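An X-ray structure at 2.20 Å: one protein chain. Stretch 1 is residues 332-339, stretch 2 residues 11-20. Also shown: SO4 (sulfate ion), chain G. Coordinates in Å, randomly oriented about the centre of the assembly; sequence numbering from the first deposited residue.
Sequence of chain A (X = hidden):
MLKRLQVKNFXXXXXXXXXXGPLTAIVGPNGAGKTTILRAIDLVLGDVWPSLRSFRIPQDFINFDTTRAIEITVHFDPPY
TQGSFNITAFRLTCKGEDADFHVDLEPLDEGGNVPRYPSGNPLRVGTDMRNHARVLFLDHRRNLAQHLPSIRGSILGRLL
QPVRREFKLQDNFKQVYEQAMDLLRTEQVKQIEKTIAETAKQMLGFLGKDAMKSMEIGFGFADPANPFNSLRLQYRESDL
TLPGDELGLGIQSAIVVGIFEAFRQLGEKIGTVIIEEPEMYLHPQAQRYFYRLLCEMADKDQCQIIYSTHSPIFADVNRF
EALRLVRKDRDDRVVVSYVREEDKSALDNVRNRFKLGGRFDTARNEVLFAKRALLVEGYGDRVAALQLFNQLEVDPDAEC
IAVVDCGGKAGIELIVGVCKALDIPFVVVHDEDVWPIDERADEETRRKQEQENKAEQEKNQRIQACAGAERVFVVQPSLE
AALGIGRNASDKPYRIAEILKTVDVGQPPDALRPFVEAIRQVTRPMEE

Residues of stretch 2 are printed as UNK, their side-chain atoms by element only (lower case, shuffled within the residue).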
# COMPACT_ATOMS: atom_id res chain seq x y z
N ASP A 332 -6.42 -21.38 1.33
CA ASP A 332 -6.03 -19.97 1.35
C ASP A 332 -6.32 -19.32 2.70
O ASP A 332 -6.53 -18.10 2.78
CB ASP A 332 -6.72 -19.17 0.23
CG ASP A 332 -5.92 -19.16 -1.06
OD1 ASP A 332 -4.71 -19.45 -1.01
OD2 ASP A 332 -6.52 -18.86 -2.12
N ARG A 333 -6.34 -20.13 3.75
CA ARG A 333 -6.57 -19.67 5.11
C ARG A 333 -5.21 -19.44 5.75
O ARG A 333 -4.36 -20.34 5.75
CB ARG A 333 -7.39 -20.71 5.87
CG ARG A 333 -7.41 -20.53 7.38
CD ARG A 333 -8.83 -20.46 7.92
NE ARG A 333 -8.83 -20.08 9.33
CZ ARG A 333 -9.92 -19.74 10.03
NH1 ARG A 333 -11.11 -19.73 9.45
NH2 ARG A 333 -9.81 -19.41 11.31
N VAL A 334 -4.99 -18.23 6.29
CA VAL A 334 -3.70 -17.95 6.91
C VAL A 334 -3.64 -18.63 8.27
O VAL A 334 -4.58 -18.55 9.07
CB VAL A 334 -3.43 -16.44 7.03
CG1 VAL A 334 -2.06 -16.23 7.67
CG2 VAL A 334 -3.46 -15.80 5.68
N VAL A 335 -2.53 -19.29 8.51
CA VAL A 335 -2.27 -20.09 9.69
C VAL A 335 -0.90 -19.66 10.18
O VAL A 335 -0.00 -19.45 9.37
CB VAL A 335 -2.31 -21.60 9.34
CG1 VAL A 335 -1.71 -22.45 10.44
CG2 VAL A 335 -3.75 -22.03 9.05
N VAL A 336 -0.76 -19.47 11.49
CA VAL A 336 0.51 -19.10 12.09
C VAL A 336 0.97 -20.24 12.99
O VAL A 336 0.17 -20.77 13.77
CB VAL A 336 0.41 -17.80 12.89
CG1 VAL A 336 1.77 -17.43 13.47
CG2 VAL A 336 -0.17 -16.70 12.04
N SER A 337 2.25 -20.58 12.91
CA SER A 337 2.85 -21.66 13.70
C SER A 337 3.99 -21.11 14.54
O SER A 337 4.66 -20.16 14.13
CB SER A 337 3.41 -22.79 12.80
OG SER A 337 2.50 -23.11 11.78
N TYR A 338 4.22 -21.76 15.67
CA TYR A 338 5.22 -21.37 16.67
C TYR A 338 5.31 -22.47 17.71
O TYR A 338 4.42 -23.32 17.83
CB TYR A 338 4.86 -20.03 17.33
CG TYR A 338 3.46 -19.98 17.92
CD1 TYR A 338 3.21 -20.45 19.21
CD2 TYR A 338 2.40 -19.49 17.19
CE1 TYR A 338 1.94 -20.44 19.76
CE2 TYR A 338 1.10 -19.46 17.74
CZ TYR A 338 0.88 -19.93 19.03
OH TYR A 338 -0.40 -19.92 19.58
N VAL A 339 6.41 -22.45 18.47
CA VAL A 339 6.54 -23.39 19.57
C VAL A 339 5.55 -23.01 20.67
O VAL A 339 5.57 -21.88 21.18
CB VAL A 339 7.98 -23.42 20.11
CG1 VAL A 339 8.10 -24.48 21.16
CG2 VAL A 339 8.97 -23.71 18.98
N UNK A 11 -7.96 -8.09 5.71
CA UNK A 11 -7.30 -8.52 4.48
C UNK A 11 -7.27 -10.04 4.38
O UNK A 11 -8.33 -10.68 4.39
n UNK A 11 -2.57 -3.74 4.39
c UNK A 11 -4.63 -5.69 4.33
c UNK A 11 -5.95 -6.41 4.09
c UNK A 11 -5.89 -7.90 4.40
c UNK A 11 -3.84 -3.35 4.51
n UNK A 11 -4.83 -4.24 4.47
n UNK A 11 -4.12 -2.06 4.65
N UNK A 12 -6.08 -10.64 4.29
CA UNK A 12 -6.00 -12.09 4.17
C UNK A 12 -6.11 -12.81 5.51
O UNK A 12 -6.19 -14.05 5.52
c UNK A 12 -4.71 -12.49 3.46
s UNK A 12 -3.17 -11.90 4.20
N UNK A 13 -6.15 -12.09 6.64
CA UNK A 13 -6.12 -12.70 7.97
C UNK A 13 -7.55 -12.92 8.44
O UNK A 13 -8.16 -12.05 9.07
c UNK A 13 -3.24 -10.62 9.63
c UNK A 13 -3.10 -12.71 8.26
c UNK A 13 -5.34 -11.83 8.95
c UNK A 13 -3.91 -11.46 8.55
N UNK A 14 -8.09 -14.11 8.17
CA UNK A 14 -9.45 -14.41 8.59
C UNK A 14 -9.55 -14.50 10.10
O UNK A 14 -10.42 -13.87 10.72
c UNK A 14 -9.94 -15.69 7.94
o UNK A 14 -11.39 -17.96 6.90
c UNK A 14 -12.02 -17.07 7.53
o UNK A 14 -13.25 -16.89 7.40
c UNK A 14 -11.27 -16.17 8.49
N UNK A 15 -8.64 -15.25 10.72
CA UNK A 15 -8.64 -15.42 12.17
C UNK A 15 -7.20 -15.84 12.44
O UNK A 15 -6.67 -16.73 11.76
o UNK A 15 -10.95 -16.92 14.60
c UNK A 15 -9.87 -16.50 14.11
c UNK A 15 -9.76 -16.37 12.60
o UNK A 15 -8.90 -16.19 14.82
N UNK A 16 -6.56 -15.21 13.43
CA UNK A 16 -5.19 -15.55 13.79
C UNK A 16 -5.00 -15.04 15.21
O UNK A 16 -5.61 -14.05 15.63
c UNK A 16 -4.07 -15.74 11.55
c UNK A 16 -2.75 -12.88 12.60
c UNK A 16 -4.09 -13.55 12.79
c UNK A 16 -4.02 -15.06 12.91
N UNK A 17 -4.10 -15.70 15.92
CA UNK A 17 -3.82 -15.39 17.31
C UNK A 17 -2.37 -15.79 17.59
O UNK A 17 -2.06 -16.98 17.60
c UNK A 17 -4.64 -15.82 19.67
o UNK A 17 -3.69 -15.08 20.04
c UNK A 17 -4.81 -16.14 18.21
o UNK A 17 -5.48 -16.33 20.46
N UNK A 18 -1.49 -14.82 17.80
CA UNK A 18 -0.13 -15.28 18.08
C UNK A 18 0.48 -14.56 19.27
O UNK A 18 0.20 -13.38 19.52
c UNK A 18 0.11 -13.33 15.30
c UNK A 18 1.07 -13.67 16.41
c UNK A 18 0.79 -15.09 16.86
c UNK A 18 2.52 -13.55 15.92
N UNK A 19 1.32 -15.26 20.03
CA UNK A 19 2.08 -14.57 21.09
C UNK A 19 3.15 -13.70 20.48
O UNK A 19 3.63 -13.93 19.36
c UNK A 19 1.60 -16.71 19.98
c UNK A 19 2.82 -16.86 20.86
c UNK A 19 2.69 -15.71 21.90
N UNK A 20 3.52 -12.66 21.23
CA UNK A 20 4.61 -11.77 20.87
C UNK A 20 5.61 -11.77 22.00
O UNK A 20 5.23 -11.71 23.17
c UNK A 20 3.80 -10.50 18.12
c UNK A 20 3.10 -10.25 19.43
c UNK A 20 4.10 -10.37 20.59
c UNK A 20 2.50 -8.86 19.42
S SO4 G . 0.99 -23.94 16.62
O1 SO4 G . 0.81 -25.27 17.20
O2 SO4 G . 1.68 -23.09 17.58
O3 SO4 G . 1.78 -24.06 15.40
O4 SO4 G . -0.32 -23.36 16.31

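Position 11 carries four carbons and three nitrogens: three carbons in a row, a nitrogen, then a carbon bearing two more nitrogens. It stays out of reach of stretch 1. That guanidinium is arginine, R11, and its NE and NH2 are hydrogen-bonded elsewhere in the structure.

Position 12 has one carbon and one sulfur. The carbon, CB, lies 4.2 Å from V334 CG2, but the tighter contact is with the backbone: the carbonyl O of position 12 sits 3.2 Å from the same V334 CG2. The sulfur makes the residue cysteine, C12. V334 thus meets both the carbonyl and the CB of this residue.

At position 13 there are four carbons, forked at the second. The CA-to-CB bond points away from stretch 1, yet the end of the side chain comes nearer, and one terminal carbon of position 13 packs 3.7 Å from V334 CG1. The residue is leucine, L13, and that carbon is CD2.

Position 14 shows three carbons, the third carrying two oxygens. One of those oxygens is 3.1 Å from R333 NH1, and the side chain is glutamate, E14. The oxygen is OE2, and the pair is a salt bridge. E14 CG also lies over one face of the R333 guanidinium, so the acid's aliphatic part covers the cation that its carboxylate neutralizes.

Position 15 is one carbon shorter, two carbons with two oxygens on the second. Its CB is 3.3 Å from R333 NH2, while the nearer oxygen of position 15 stays 4.3 Å from R333 NH2, too far for a salt bridge but still a favorable charge placement. This is aspartate, D15, and the oxygen is OD2. The chain turns a corner at 14 and 15.

Position 16 holds four carbons forked at the first, one arm two carbons long. The one-carbon arm of position 16 reaches V336 and V334, 4.0 Å from V336 CG2 and 4.4 Å from V334 CG1. The branching identifies isoleucine, I16, and the methyl is CG2.

Position 17 again has two carbons and a pair of oxygens. Toward stretch 1 it offers its backbone, with the carbonyl O of position 17 3.9 Å from Y338 OH. It is aspartate, D17, its carboxylate satisfied elsewhere in the structure.

Position 18 has four carbons forked at the second. Its CB lies 4.2 Å from V336 CG1 and 4.5 Å from Y338 CE2. The residue is leucine, L18.

Position 19 has three carbons that close a ring onto the backbone nitrogen. The ring carbon bonded to that nitrogen sits 3.6 Å from the centroid of the Y338 ring, 19° off the normal, a CH-pi contact. The residue is proline, P19, and the carbon is CD. A sulfate oxygen, O2, occupies the opposite face.

Position 20, four carbons forked at the second, is out of reach; it is leucine, L20.

The contact works without a single hydrogen bond between the stretches. The strands run nearly parallel, at 18° with axes 7.2 Å apart, and meet mainly through side chains, with some backbone carbonyls against them. V334 and V336 point toward stretch 2 while V335 between them points away, as expected of a strand; Y338 also points toward it. The rule is an apolar row, closed by a salt bridge at R333 and a proline on an aromatic face at Y338.

Stretch 2 (11-20) RCLEDIDLPL
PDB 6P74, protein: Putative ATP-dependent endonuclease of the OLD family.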